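Local coordinates for protein alpha-pyrone synthesis polyketide synthase-like Pks18 (Mycobacterium tuberculosis, PDB 1TED) that probably extends medium- and long-chain acyl-CoA starters with malonyl-CoA to make tri- and tetraketide alpha-pyrones, acting as a homodimeric type III polyketide synthase, at residues M83-L88 and V94-P99; A141-F146 and I264-N269; D104-F109 and N271-E276; G41-V46 and V114-D119; V153-E158 and L198-E203. All blocks are in the same frame, centred on the assembly; numbering follows the deposited sequence.

Interaction 1: residues M83-L88 and V94-P99; sequences MAVDPL and VFRREP. With MYR (myristic acid), chain E.
Arg96 reaches across to Val85 and Pro87, in the buried loop between strand 80-82 and helix 92-95. Arg96 is the second residue of a type I beta turn, Phe95 to Glu98, just after helix 92-95 of this thiolase-fold enzyme. The contact is van der Waals in kind, with no hydrogen bond between the segments. Val85 CG1 and Arg96 NH2 lie 3.6 Å apart, and the two side chains come from opposite directions. Pro87 meets the stem of the arginine, with its carbonyl O 3.7 Å from Arg96 CG. The Arg96 chain leaves the backbone away from any staggered position (chi1 -109°) and bends at chi2, and the guanidinium ends obliquely beside Val85 and Pro87.

Among polar contacts, Arg96 NH2 has a weak hydrogen bond to Ser206 O. Within 94-99, Arg96 NH1 sits at the edge of the Phe95 ring, in its plane.

The third kind of contact is with the bound myristic acid. The 83-88 segment lies beside the carboxyl end of the lipid, and the Pro87 side chain is about 6 Å from that of His221, a probable substrate-binding residue. Met83 extends beyond CG and puts CE 3.4 Å from O1 of the fatty acid. Pro87 CG touches C2, next to the carboxyl carbon, also at 3.4 Å.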
# COMPACT_ATOMS: atom_id res chain seq x y z
N MET A 83 10.72 5.83 21.65
CA MET A 83 11.19 6.54 20.47
C MET A 83 12.55 6.06 19.98
O MET A 83 13.50 5.94 20.76
CB MET A 83 11.22 8.03 20.76
CG MET A 83 9.86 8.59 21.15
SD MET A 83 9.87 10.35 21.42
CE MET A 83 8.25 10.58 22.23
N ALA A 84 12.63 5.79 18.68
CA ALA A 84 13.85 5.32 18.04
C ALA A 84 14.88 6.43 18.09
O ALA A 84 16.09 6.20 18.23
CB ALA A 84 13.57 4.94 16.59
N VAL A 85 14.37 7.65 17.97
CA VAL A 85 15.17 8.86 17.98
C VAL A 85 14.72 9.80 19.10
O VAL A 85 13.55 9.80 19.48
CB VAL A 85 15.05 9.58 16.61
CG1 VAL A 85 15.15 11.08 16.77
CG2 VAL A 85 16.14 9.06 15.67
N ASP A 86 15.66 10.57 19.64
CA ASP A 86 15.36 11.54 20.70
C ASP A 86 15.23 12.88 20.00
O ASP A 86 16.21 13.58 19.81
CB ASP A 86 16.50 11.62 21.71
CG ASP A 86 16.15 12.45 22.93
OD1 ASP A 86 15.45 13.48 22.77
OD2 ASP A 86 16.57 12.08 24.04
N PRO A 87 14.00 13.27 19.63
CA PRO A 87 13.75 14.53 18.93
C PRO A 87 14.42 15.78 19.53
O PRO A 87 14.83 16.69 18.80
CB PRO A 87 12.23 14.62 18.91
CG PRO A 87 11.83 13.89 20.16
CD PRO A 87 12.73 12.68 20.10
N LEU A 88 14.53 15.83 20.85
CA LEU A 88 15.13 16.99 21.49
C LEU A 88 16.62 16.83 21.75
O LEU A 88 17.25 17.70 22.35
CB LEU A 88 14.40 17.28 22.81
CG LEU A 88 12.89 17.45 22.72
CD1 LEU A 88 12.34 17.78 24.09
CD2 LEU A 88 12.54 18.55 21.73
N VAL A 94 19.37 20.59 15.82
CA VAL A 94 19.94 21.48 14.81
C VAL A 94 19.40 21.03 13.45
O VAL A 94 19.33 21.82 12.50
CB VAL A 94 21.48 21.40 14.79
CG1 VAL A 94 22.04 22.43 13.82
CG2 VAL A 94 22.03 21.62 16.19
N PHE A 95 19.02 19.76 13.39
CA PHE A 95 18.48 19.13 12.19
C PHE A 95 16.96 19.28 12.18
O PHE A 95 16.34 19.40 11.13
CB PHE A 95 18.84 17.64 12.22
CG PHE A 95 18.16 16.83 11.16
CD1 PHE A 95 18.58 16.88 9.84
CD2 PHE A 95 17.12 15.97 11.50
CE1 PHE A 95 17.98 16.09 8.86
CE2 PHE A 95 16.51 15.17 10.53
CZ PHE A 95 16.94 15.23 9.21
N ARG A 96 16.38 19.28 13.38
CA ARG A 96 14.94 19.41 13.59
C ARG A 96 14.37 20.71 13.08
O ARG A 96 13.20 20.77 12.70
CB ARG A 96 14.62 19.28 15.08
CG ARG A 96 13.93 17.98 15.45
CD ARG A 96 14.72 16.77 14.96
NE ARG A 96 13.89 15.56 14.99
CZ ARG A 96 14.29 14.38 14.54
NH1 ARG A 96 15.50 14.23 14.03
NH2 ARG A 96 13.47 13.35 14.60
N ARG A 97 15.19 21.75 13.07
CA ARG A 97 14.74 23.06 12.63
C ARG A 97 15.05 23.42 11.19
O ARG A 97 14.67 24.50 10.72
CB ARG A 97 15.31 24.14 13.56
CG ARG A 97 14.69 24.13 14.95
CD ARG A 97 15.05 25.40 15.72
NE ARG A 97 16.33 25.29 16.40
CZ ARG A 97 16.52 24.59 17.51
NH1 ARG A 97 15.51 23.93 18.07
NH2 ARG A 97 17.73 24.55 18.08
N GLU A 98 15.71 22.53 10.46
CA GLU A 98 16.04 22.83 9.08
C GLU A 98 14.97 22.38 8.11
O GLU A 98 14.26 21.41 8.35
CB GLU A 98 17.35 22.17 8.69
CG GLU A 98 18.53 22.60 9.52
CD GLU A 98 19.84 22.29 8.83
OE1 GLU A 98 20.05 21.11 8.45
OE2 GLU A 98 20.65 23.23 8.67
N PRO A 99 14.83 23.09 6.98
CA PRO A 99 13.84 22.75 5.97
C PRO A 99 14.39 21.73 4.97
O PRO A 99 15.60 21.49 4.92
CB PRO A 99 13.57 24.09 5.30
CG PRO A 99 14.93 24.71 5.30
CD PRO A 99 15.42 24.42 6.71
C1 MYR E . 8.25 14.44 21.17
O1 MYR E . 8.64 13.91 22.21
O2 MYR E . 7.68 15.53 21.23
C2 MYR E . 8.46 13.75 19.82
C3 MYR E . 7.13 13.30 19.22
C4 MYR E . 7.34 12.59 17.88
C5 MYR E . 6.01 12.17 17.25
C6 MYR E . 5.14 13.38 16.86
C7 MYR E . 5.73 14.17 15.69
C8 MYR E . 5.70 13.38 14.38
C9 MYR E . 4.27 13.07 13.94
C10 MYR E . 4.27 12.16 12.71
C11 MYR E . 2.84 11.79 12.30
C12 MYR E . 2.83 10.84 11.11
C13 MYR E . 1.40 10.42 10.76
C14 MYR E . 1.38 9.43 9.59

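Interaction 2: residues A141-F146 and I264-N269; sequences ATSTGF and IVLGVN. With MYR (myristic acid), chain E.
Phe146 and Val268 run past each other in opposite directions. Val268 CG2 comes to the edge of the Phe146 ring, near its plane, 4.1 Å from CE2. That methyl stands beside the backbone N of Val268, while CG1 is anti to this N (chi1 178°). The ring of Phe146 also stacks edge-to-face on Phe172 and meets Phe146 of the second subunit, so the contact lies against the dimer interface. The second pair is Ser143 with Leu266. Leu266 CD1 lies 4.2 Å from Ser143 OG, a loose van der Waals contact. The hydroxyl has a weak hydrogen bond of its own with Gly174 N.

The two Leu266 methyls divide the work. CD1 faces the serine, and CD2 touches the last carbon of myristic acid, C14, at 4.0 Å. Thr144 packs its methyl CG2 on the lipid, 3.7 Å from C12. Its OG1 is held by Glu203 and Leu204 N, which fixes the rotation and leaves the methyl for the chain. This is consistent with this part lining the far end of the substrate tunnel, where the tail of the lipid lies. The side chain of Leu266 is about 7 Å from that of Cys175, the probable nucleophile.

Segment 141-146 holds the last two residues of strand 135-142 and the loop after it. Strand 264-269 pairs with 272-277. Helix 102-125 lies alongside, its Phe109 touching Thr144 and its Ile102 touching Val268.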
# COMPACT_ATOMS: atom_id res chain seq x y z
N ALA A 141 2.74 -2.49 6.61
CA ALA A 141 1.99 -1.25 6.70
C ALA A 141 2.75 -0.18 7.49
O ALA A 141 3.41 -0.49 8.49
CB ALA A 141 0.64 -1.50 7.33
N THR A 142 2.64 1.06 7.02
CA THR A 142 3.27 2.21 7.66
C THR A 142 2.69 3.49 7.09
O THR A 142 2.15 3.49 5.98
CB THR A 142 4.80 2.28 7.39
OG1 THR A 142 5.37 0.97 7.49
CG2 THR A 142 5.48 3.21 8.39
N SER A 143 2.83 4.57 7.84
CA SER A 143 2.38 5.89 7.40
C SER A 143 3.45 6.90 7.81
O SER A 143 3.24 8.10 7.72
CB SER A 143 1.03 6.23 8.03
OG SER A 143 -0.00 5.45 7.46
N THR A 144 4.60 6.39 8.25
CA THR A 144 5.70 7.25 8.71
C THR A 144 7.05 7.01 8.03
O THR A 144 8.06 7.52 8.49
CB THR A 144 5.91 7.09 10.24
OG1 THR A 144 6.00 5.69 10.57
CG2 THR A 144 4.75 7.72 11.02
N GLY A 145 7.05 6.26 6.93
CA GLY A 145 8.30 5.96 6.23
C GLY A 145 8.39 6.32 4.75
O GLY A 145 8.49 7.49 4.41
N PHE A 146 8.36 5.32 3.88
CA PHE A 146 8.45 5.51 2.42
C PHE A 146 9.88 5.52 1.87
O PHE A 146 10.52 6.57 1.83
CB PHE A 146 7.75 6.80 1.94
CG PHE A 146 6.36 7.02 2.49
CD1 PHE A 146 5.63 5.97 3.05
CD2 PHE A 146 5.79 8.29 2.47
CE1 PHE A 146 4.35 6.19 3.58
CE2 PHE A 146 4.52 8.53 2.99
CZ PHE A 146 3.80 7.48 3.55
N ILE A 264 -9.24 12.95 9.36
CA ILE A 264 -7.86 12.51 9.51
C ILE A 264 -7.12 12.79 8.21
O ILE A 264 -7.35 12.12 7.20
CB ILE A 264 -7.76 10.99 9.84
CG1 ILE A 264 -8.47 10.70 11.16
CG2 ILE A 264 -6.29 10.55 9.89
CD1 ILE A 264 -8.65 9.23 11.48
N VAL A 265 -6.23 13.78 8.24
CA VAL A 265 -5.49 14.14 7.05
C VAL A 265 -4.01 13.84 7.19
O VAL A 265 -3.35 14.29 8.13
CB VAL A 265 -5.69 15.63 6.72
CG1 VAL A 265 -4.81 16.04 5.57
CG2 VAL A 265 -7.13 15.88 6.37
N LEU A 266 -3.48 13.08 6.23
CA LEU A 266 -2.07 12.72 6.24
C LEU A 266 -1.41 13.38 5.04
O LEU A 266 -1.99 13.46 3.96
CB LEU A 266 -1.89 11.20 6.17
CG LEU A 266 -2.63 10.41 7.25
CD1 LEU A 266 -2.30 8.92 7.11
CD2 LEU A 266 -2.23 10.93 8.62
N GLY A 267 -0.19 13.85 5.23
CA GLY A 267 0.50 14.51 4.13
C GLY A 267 2.00 14.45 4.30
O GLY A 267 2.51 14.07 5.35
N VAL A 268 2.72 14.83 3.25
CA VAL A 268 4.17 14.81 3.29
C VAL A 268 4.71 16.24 3.20
O VAL A 268 4.50 16.92 2.20
CB VAL A 268 4.75 13.98 2.11
CG1 VAL A 268 6.27 14.02 2.14
CG2 VAL A 268 4.26 12.53 2.19
N ASN A 269 5.38 16.71 4.25
CA ASN A 269 5.96 18.05 4.23
C ASN A 269 7.46 17.95 4.00
O ASN A 269 8.07 16.90 4.22
CB ASN A 269 5.73 18.81 5.53
CG ASN A 269 4.28 19.21 5.73
OD1 ASN A 269 3.58 19.55 4.77
ND2 ASN A 269 3.84 19.20 6.98
C1 MYR E . 8.25 14.44 21.17
O1 MYR E . 8.64 13.91 22.21
O2 MYR E . 7.68 15.53 21.23
C2 MYR E . 8.46 13.75 19.82
C3 MYR E . 7.13 13.30 19.22
C4 MYR E . 7.34 12.59 17.88
C5 MYR E . 6.01 12.17 17.25
C6 MYR E . 5.14 13.38 16.86
C7 MYR E . 5.73 14.17 15.69
C8 MYR E . 5.70 13.38 14.38
C9 MYR E . 4.27 13.07 13.94
C10 MYR E . 4.27 12.16 12.71
C11 MYR E . 2.84 11.79 12.30
C12 MYR E . 2.83 10.84 11.11
C13 MYR E . 1.40 10.42 10.76
C14 MYR E . 1.38 9.43 9.59

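Interaction 3: residues D104-F109 and N271-E276; sequences DRMHLF and NGITCE. With MYR (myristic acid), chain E.
Asn271 offers its carbonyl O to the guanidinium of Arg105, a residue of helix 102-125. The oxygen lies over one face of the flat group, 2.6 Å from Arg105 NE and 2.9 Å from Arg105 CZ. The angle is too poor for a hydrogen bond, and the approach is implausibly close for a non-bonded contact, so its detail is doubtful. The arginine's N-H groups serve other partners: NH1 bonds to the carbonyls of Ala209 and Val207, and NE to Thr101 OG1. These bonds hold the guanidinium in place beside the Asn271 carbonyl.

Gly272 comes next, with its CA 4.0 Å from Arg105 CD. Its positive phi, 138°, suits a residue without a side chain.

Ile273 turns to the next helix residue. Its CD1 meets Met106 CE at 4.1 Å, and the two side chains cross at about a right angle. As modelled, Met106 is bent at chi2 and chi3, but the end of this side chain is crowded and its position uncertain. The other branch of Ile273, CG2, packs on myristic acid 3.9 Å from C14.

Cys275 continues along the lipid, its CB 3.7 Å from C13.

Residues 272-276 belong to one arm of the hairpin formed by strands 264-269 and 272-277. Hairpin and helix probably form part of the wall of the substrate tunnel of this thiolase-fold enzyme.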
# COMPACT_ATOMS: atom_id res chain seq x y z
N ASP A 104 16.14 12.73 4.20
CA ASP A 104 17.02 12.20 5.24
C ASP A 104 16.23 11.53 6.35
O ASP A 104 16.72 10.58 6.97
CB ASP A 104 17.89 13.31 5.84
CG ASP A 104 19.01 13.74 4.90
OD1 ASP A 104 19.32 12.98 3.95
OD2 ASP A 104 19.59 14.83 5.12
N ARG A 105 15.02 12.00 6.59
CA ARG A 105 14.16 11.44 7.63
C ARG A 105 13.62 10.06 7.23
O ARG A 105 13.39 9.21 8.10
CB ARG A 105 13.01 12.41 7.94
CG ARG A 105 13.44 13.70 8.68
CD ARG A 105 12.31 14.73 8.63
NE ARG A 105 12.60 15.98 9.32
CZ ARG A 105 12.35 16.22 10.61
NH1 ARG A 105 11.80 15.28 11.37
NH2 ARG A 105 12.62 17.41 11.13
N MET A 106 13.43 9.83 5.93
CA MET A 106 12.97 8.53 5.45
C MET A 106 14.14 7.55 5.58
O MET A 106 13.95 6.35 5.82
CB MET A 106 12.51 8.64 4.00
CG MET A 106 11.49 9.73 3.74
SD MET A 106 9.90 9.44 4.53
CE MET A 106 10.14 10.26 6.16
N HIS A 107 15.36 8.05 5.38
CA HIS A 107 16.54 7.20 5.55
C HIS A 107 16.62 6.95 7.06
O HIS A 107 16.93 5.84 7.50
CB HIS A 107 17.82 7.91 5.07
CG HIS A 107 18.07 7.75 3.60
ND1 HIS A 107 18.28 6.52 3.01
CD2 HIS A 107 18.12 8.66 2.59
CE1 HIS A 107 18.45 6.68 1.71
NE2 HIS A 107 18.36 7.96 1.43
N LEU A 108 16.32 7.97 7.85
CA LEU A 108 16.34 7.78 9.29
C LEU A 108 15.31 6.71 9.66
O LEU A 108 15.54 5.88 10.54
CB LEU A 108 16.02 9.08 10.03
CG LEU A 108 17.16 9.71 10.83
CD1 LEU A 108 16.59 10.82 11.71
CD2 LEU A 108 17.85 8.66 11.71
N PHE A 109 14.18 6.73 8.96
CA PHE A 109 13.12 5.76 9.21
C PHE A 109 13.65 4.36 8.90
O PHE A 109 13.55 3.45 9.71
CB PHE A 109 11.90 6.06 8.32
CG PHE A 109 10.89 4.93 8.27
CD1 PHE A 109 9.88 4.84 9.22
CD2 PHE A 109 10.98 3.94 7.29
CE1 PHE A 109 8.96 3.78 9.19
CE2 PHE A 109 10.08 2.88 7.26
CZ PHE A 109 9.07 2.80 8.21
N ASN A 271 9.79 18.86 5.66
CA ASN A 271 10.52 18.50 6.87
C ASN A 271 9.95 17.29 7.58
O ASN A 271 10.25 17.05 8.75
CB ASN A 271 10.58 19.69 7.83
CG ASN A 271 9.21 20.27 8.16
OD1 ASN A 271 8.18 19.87 7.58
ND2 ASN A 271 9.18 21.24 9.08
N GLY A 272 9.13 16.52 6.88
CA GLY A 272 8.56 15.33 7.49
C GLY A 272 7.10 15.07 7.20
O GLY A 272 6.36 15.93 6.71
N ILE A 273 6.68 13.85 7.51
CA ILE A 273 5.30 13.45 7.33
C ILE A 273 4.53 14.03 8.50
O ILE A 273 5.07 14.19 9.60
CB ILE A 273 5.16 11.92 7.32
CG1 ILE A 273 5.86 11.34 6.09
CG2 ILE A 273 3.69 11.54 7.34
CD1 ILE A 273 6.02 9.84 6.12
N THR A 274 3.26 14.36 8.27
CA THR A 274 2.44 14.93 9.32
C THR A 274 1.02 14.39 9.25
O THR A 274 0.61 13.80 8.26
CB THR A 274 2.41 16.46 9.18
OG1 THR A 274 1.84 17.03 10.36
CG2 THR A 274 1.59 16.87 7.97
N CYS A 275 0.27 14.61 10.33
CA CYS A 275 -1.12 14.19 10.42
C CYS A 275 -1.92 15.37 10.97
O CYS A 275 -1.59 15.90 12.03
CB CYS A 275 -1.26 12.99 11.36
SG CYS A 275 -2.97 12.57 11.81
N GLU A 276 -2.95 15.78 10.24
CA GLU A 276 -3.79 16.90 10.68
C GLU A 276 -5.16 16.36 11.08
O GLU A 276 -5.88 15.79 10.25
CB GLU A 276 -3.93 17.94 9.56
CG GLU A 276 -2.60 18.56 9.14
CD GLU A 276 -2.66 19.21 7.77
OE1 GLU A 276 -3.62 18.91 7.02
OE2 GLU A 276 -1.75 20.00 7.43
C1 MYR E . 8.25 14.44 21.17
O1 MYR E . 8.64 13.91 22.21
O2 MYR E . 7.68 15.53 21.23
C2 MYR E . 8.46 13.75 19.82
C3 MYR E . 7.13 13.30 19.22
C4 MYR E . 7.34 12.59 17.88
C5 MYR E . 6.01 12.17 17.25
C6 MYR E . 5.14 13.38 16.86
C7 MYR E . 5.73 14.17 15.69
C8 MYR E . 5.70 13.38 14.38
C9 MYR E . 4.27 13.07 13.94
C10 MYR E . 4.27 12.16 12.71
C11 MYR E . 2.84 11.79 12.30
C12 MYR E . 2.83 10.84 11.11
C13 MYR E . 1.40 10.42 10.76
C14 MYR E . 1.38 9.43 9.59

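Interaction 4: residues G41-V46 and V114-D119; sequences GTPRRV and VPLAVD
Pro43 O is gripped twice, by Thr42 OG1 at 3.0 Å and by a weak bond from Arg82 NH1, in the loop that Leu116 packs against. The threonine hydroxyl approaches with a C=O...donor angle of 133° and is tilted 30° from the carbonyl plane. The bond closes the chain on itself between neighbouring residues.

Leu116 carries the contact from the helix side. Its CG is anti to the backbone N (chi1 -177°), which sends both methyls out to the 41-46 segment. They lie side by side along it. CD1 lies over the peptide joining Gly41 and Thr42, 3.8 Å from Thr42 N and 4.0 Å from Gly41 C. CD2 meets the ring of Pro43, 3.8 Å from its CD. Gly41 has no side chain, so the leucine can come close to the main chain. No hydrogen bond joins the two segments.

The helix is kinked at Pro115, whose N has no bond to the turn before. One turn after that residue, Asp119 points toward 41-46 but makes its salt bridge with Arg123.

Leu116 also rests on Cys228, and Pro43 on Asp226, both at strand 226-236. Gly41 is the last residue of strand 32-41 and is bonded through its backbone to Cys228. The contact fits helix 102-125 against the C-terminal end of strand 32-41 and the start of its neighbour 226-236, in the middle of the mixed sheet, as befits the layered alpha-beta build of the thiolase fold.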
# COMPACT_ATOMS: atom_id res chain seq x y z
N GLY A 41 6.72 -4.96 19.82
CA GLY A 41 8.02 -4.37 20.05
C GLY A 41 8.13 -2.88 19.80
O GLY A 41 7.38 -2.30 19.00
N THR A 42 9.08 -2.26 20.47
CA THR A 42 9.29 -0.82 20.33
C THR A 42 10.75 -0.52 20.61
O THR A 42 11.48 -1.37 21.12
CB THR A 42 8.47 -0.05 21.39
OG1 THR A 42 9.07 -0.23 22.68
CG2 THR A 42 7.04 -0.56 21.46
N PRO A 43 11.22 0.68 20.23
CA PRO A 43 12.63 0.99 20.51
C PRO A 43 12.79 0.98 22.03
O PRO A 43 11.80 1.06 22.77
CB PRO A 43 12.83 2.37 19.88
CG PRO A 43 11.44 2.88 19.62
CD PRO A 43 10.65 1.66 19.29
N ARG A 44 14.04 0.88 22.50
CA ARG A 44 14.32 0.82 23.93
C ARG A 44 14.19 2.13 24.68
O ARG A 44 13.90 2.12 25.88
CB ARG A 44 15.71 0.22 24.15
N ARG A 45 14.41 3.25 24.01
CA ARG A 45 14.32 4.54 24.67
C ARG A 45 12.94 4.85 25.24
O ARG A 45 11.95 4.91 24.50
CB ARG A 45 14.74 5.67 23.73
CG ARG A 45 14.51 7.07 24.28
CD ARG A 45 15.60 8.00 23.81
NE ARG A 45 15.94 7.72 22.42
CZ ARG A 45 17.18 7.70 21.95
NH1 ARG A 45 18.21 7.96 22.75
NH2 ARG A 45 17.39 7.40 20.68
N VAL A 46 12.90 5.07 26.55
CA VAL A 46 11.67 5.39 27.26
C VAL A 46 11.57 6.89 27.55
O VAL A 46 12.36 7.43 28.32
CB VAL A 46 11.60 4.63 28.59
CG1 VAL A 46 10.40 5.11 29.40
CG2 VAL A 46 11.52 3.14 28.33
N VAL A 114 14.14 -1.12 10.16
CA VAL A 114 14.63 -2.45 9.82
C VAL A 114 14.94 -3.34 11.02
O VAL A 114 14.37 -4.42 11.16
CB VAL A 114 15.89 -2.36 8.91
CG1 VAL A 114 16.48 -3.75 8.67
CG2 VAL A 114 15.52 -1.68 7.59
N PRO A 115 15.86 -2.91 11.90
CA PRO A 115 16.22 -3.70 13.09
C PRO A 115 14.99 -4.10 13.92
O PRO A 115 14.85 -5.26 14.32
CB PRO A 115 17.13 -2.76 13.87
CG PRO A 115 17.76 -1.94 12.81
CD PRO A 115 16.63 -1.65 11.86
N LEU A 116 14.12 -3.13 14.16
CA LEU A 116 12.93 -3.36 14.95
C LEU A 116 11.93 -4.31 14.30
O LEU A 116 11.37 -5.17 14.97
CB LEU A 116 12.24 -2.02 15.27
CG LEU A 116 10.99 -2.12 16.15
CD1 LEU A 116 11.35 -2.71 17.50
CD2 LEU A 116 10.40 -0.74 16.32
N ALA A 117 11.70 -4.14 13.00
CA ALA A 117 10.75 -4.99 12.28
C ALA A 117 11.28 -6.41 12.12
O ALA A 117 10.53 -7.38 12.23
CB ALA A 117 10.42 -4.39 10.90
N VAL A 118 12.58 -6.54 11.86
CA VAL A 118 13.19 -7.86 11.73
C VAL A 118 13.07 -8.59 13.07
O VAL A 118 12.73 -9.77 13.11
CB VAL A 118 14.67 -7.74 11.31
CG1 VAL A 118 15.39 -9.09 11.48
CG2 VAL A 118 14.76 -7.27 9.86
N ASP A 119 13.32 -7.89 14.16
CA ASP A 119 13.23 -8.50 15.48
C ASP A 119 11.81 -8.95 15.83
O ASP A 119 11.61 -10.10 16.23
CB ASP A 119 13.77 -7.52 16.53
CG ASP A 119 13.49 -7.97 17.96
OD1 ASP A 119 13.50 -9.19 18.23
OD2 ASP A 119 13.28 -7.09 18.82

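Interaction 5: residues V153-E158 and L198-E203; sequences VAIVKE and LVVCIE
Ile155 spreads its two branches over Leu198 and Val200. CG1 stands beside the backbone N (chi1 -67°), and the chain then runs on extended, with chi2 -178°. This carries CD1 straight out to Val200, and the two side chains meet tip to tip. CD1 is 4.0 Å from both Val200 CG1 and CG2, so it sits evenly between the two methyls of the valine. Ile155 CG2, anti to the backbone N, takes the other neighbour and lies 4.1 Å from Leu198 CD2. Leu198 has CG anti to its own N, which helps bring CD2 to the helix. Leu198 and Val200 are alternate strand residues on one face of the sheet. The contact is wholly apolar and buried, away from the active site. From the same helix, Lys157 makes a salt bridge to Glu261 of the second subunit.

Helix 151-159 here covers strand 196-204, whose neighbours in the central sheet are 135-142 and 226-236. Helix 102-125 lies alongside, touching Val200 and Ile202.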
# COMPACT_ATOMS: atom_id res chain seq x y z
N VAL A 153 11.49 -5.70 2.00
CA VAL A 153 12.58 -6.43 1.36
C VAL A 153 13.60 -6.93 2.40
O VAL A 153 14.02 -8.09 2.35
CB VAL A 153 13.31 -5.54 0.32
CG1 VAL A 153 14.57 -6.22 -0.16
CG2 VAL A 153 12.40 -5.27 -0.86
N ALA A 154 13.98 -6.07 3.34
CA ALA A 154 14.94 -6.44 4.38
C ALA A 154 14.46 -7.58 5.29
O ALA A 154 15.27 -8.36 5.78
CB ALA A 154 15.30 -5.20 5.23
N ILE A 155 13.15 -7.66 5.53
CA ILE A 155 12.60 -8.72 6.36
C ILE A 155 12.81 -10.09 5.68
O ILE A 155 13.27 -11.05 6.30
CB ILE A 155 11.08 -8.50 6.60
CG1 ILE A 155 10.87 -7.25 7.47
CG2 ILE A 155 10.48 -9.72 7.28
CD1 ILE A 155 9.42 -6.94 7.83
N VAL A 156 12.47 -10.17 4.40
CA VAL A 156 12.63 -11.40 3.63
C VAL A 156 14.11 -11.82 3.62
O VAL A 156 14.44 -12.99 3.84
CB VAL A 156 12.14 -11.20 2.16
CG1 VAL A 156 12.51 -12.41 1.29
CG2 VAL A 156 10.63 -10.97 2.16
N LYS A 157 14.99 -10.86 3.37
CA LYS A 157 16.42 -11.14 3.35
C LYS A 157 16.95 -11.51 4.72
O LYS A 157 17.69 -12.49 4.87
CB LYS A 157 17.20 -9.93 2.81
CG LYS A 157 17.04 -9.73 1.30
CD LYS A 157 18.01 -8.69 0.77
CE LYS A 157 17.97 -8.64 -0.75
NZ LYS A 157 19.10 -7.85 -1.28
N GLU A 158 16.56 -10.75 5.74
CA GLU A 158 16.99 -10.99 7.10
C GLU A 158 16.49 -12.32 7.69
O GLU A 158 17.26 -13.06 8.30
CB GLU A 158 16.53 -9.85 8.00
CG GLU A 158 17.57 -9.42 8.98
CD GLU A 158 18.76 -8.81 8.29
OE1 GLU A 158 18.58 -7.79 7.60
OE2 GLU A 158 19.88 -9.35 8.44
N LEU A 198 2.55 -13.24 6.75
CA LEU A 198 3.21 -12.45 7.78
C LEU A 198 2.78 -11.00 7.61
O LEU A 198 2.93 -10.43 6.52
CB LEU A 198 4.73 -12.57 7.67
CG LEU A 198 5.57 -11.67 8.60
CD1 LEU A 198 5.40 -12.12 10.04
CD2 LEU A 198 7.04 -11.74 8.22
N VAL A 199 2.21 -10.43 8.67
CA VAL A 199 1.77 -9.03 8.65
C VAL A 199 2.66 -8.22 9.59
O VAL A 199 2.89 -8.60 10.74
CB VAL A 199 0.29 -8.90 9.09
CG1 VAL A 199 -0.12 -7.44 9.14
CG2 VAL A 199 -0.59 -9.62 8.09
N VAL A 200 3.16 -7.10 9.09
CA VAL A 200 4.05 -6.27 9.89
C VAL A 200 3.66 -4.80 9.83
O VAL A 200 3.58 -4.21 8.75
CB VAL A 200 5.53 -6.45 9.41
CG1 VAL A 200 6.47 -5.59 10.23
CG2 VAL A 200 5.95 -7.91 9.52
N CYS A 201 3.39 -4.23 11.00
CA CYS A 201 3.04 -2.83 11.11
C CYS A 201 4.20 -2.19 11.86
O CYS A 201 4.56 -2.62 12.95
CB CYS A 201 1.72 -2.67 11.87
SG CYS A 201 0.32 -3.53 11.12
N ILE A 202 4.80 -1.17 11.26
CA ILE A 202 5.95 -0.50 11.86
C ILE A 202 5.70 1.00 11.80
O ILE A 202 5.47 1.56 10.73
CB ILE A 202 7.26 -0.86 11.10
CG1 ILE A 202 8.43 -0.02 11.61
CG2 ILE A 202 7.05 -0.68 9.61
CD1 ILE A 202 9.02 -0.51 12.92
N GLU A 203 5.75 1.65 12.95
CA GLU A 203 5.48 3.07 12.96
C GLU A 203 6.54 3.82 13.74
O GLU A 203 6.76 3.57 14.93
CB GLU A 203 4.08 3.29 13.54
CG GLU A 203 3.20 4.24 12.74
CD GLU A 203 2.79 3.71 11.36
OE1 GLU A 203 2.01 2.74 11.29
OE2 GLU A 203 3.23 4.29 10.35

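How the interactions relate
Along the chain, interaction 1 is nested within the loop closed by interaction 4. Interaction 5 is nested within that of interaction 2, which is itself nested within interaction 3. Interactions 1, 2 and 3 all touch the myristic acid; centres 1 and 2 are about 17 Å apart, with interaction 3 about 10 and 8 Å from them. Interactions 2 and 3 share the hairpin 264-269/272-277 and join the N- and C-terminal family regions. Interactions 3 and 4 both use helix 102-125. Interactions 4 and 5, centres about 12 Å apart, touch through Leu116 and Ile202. Glu203 OE2 probably bonds Ser143 N, which joins the end of strand 196-204 to the loop beside the lipid.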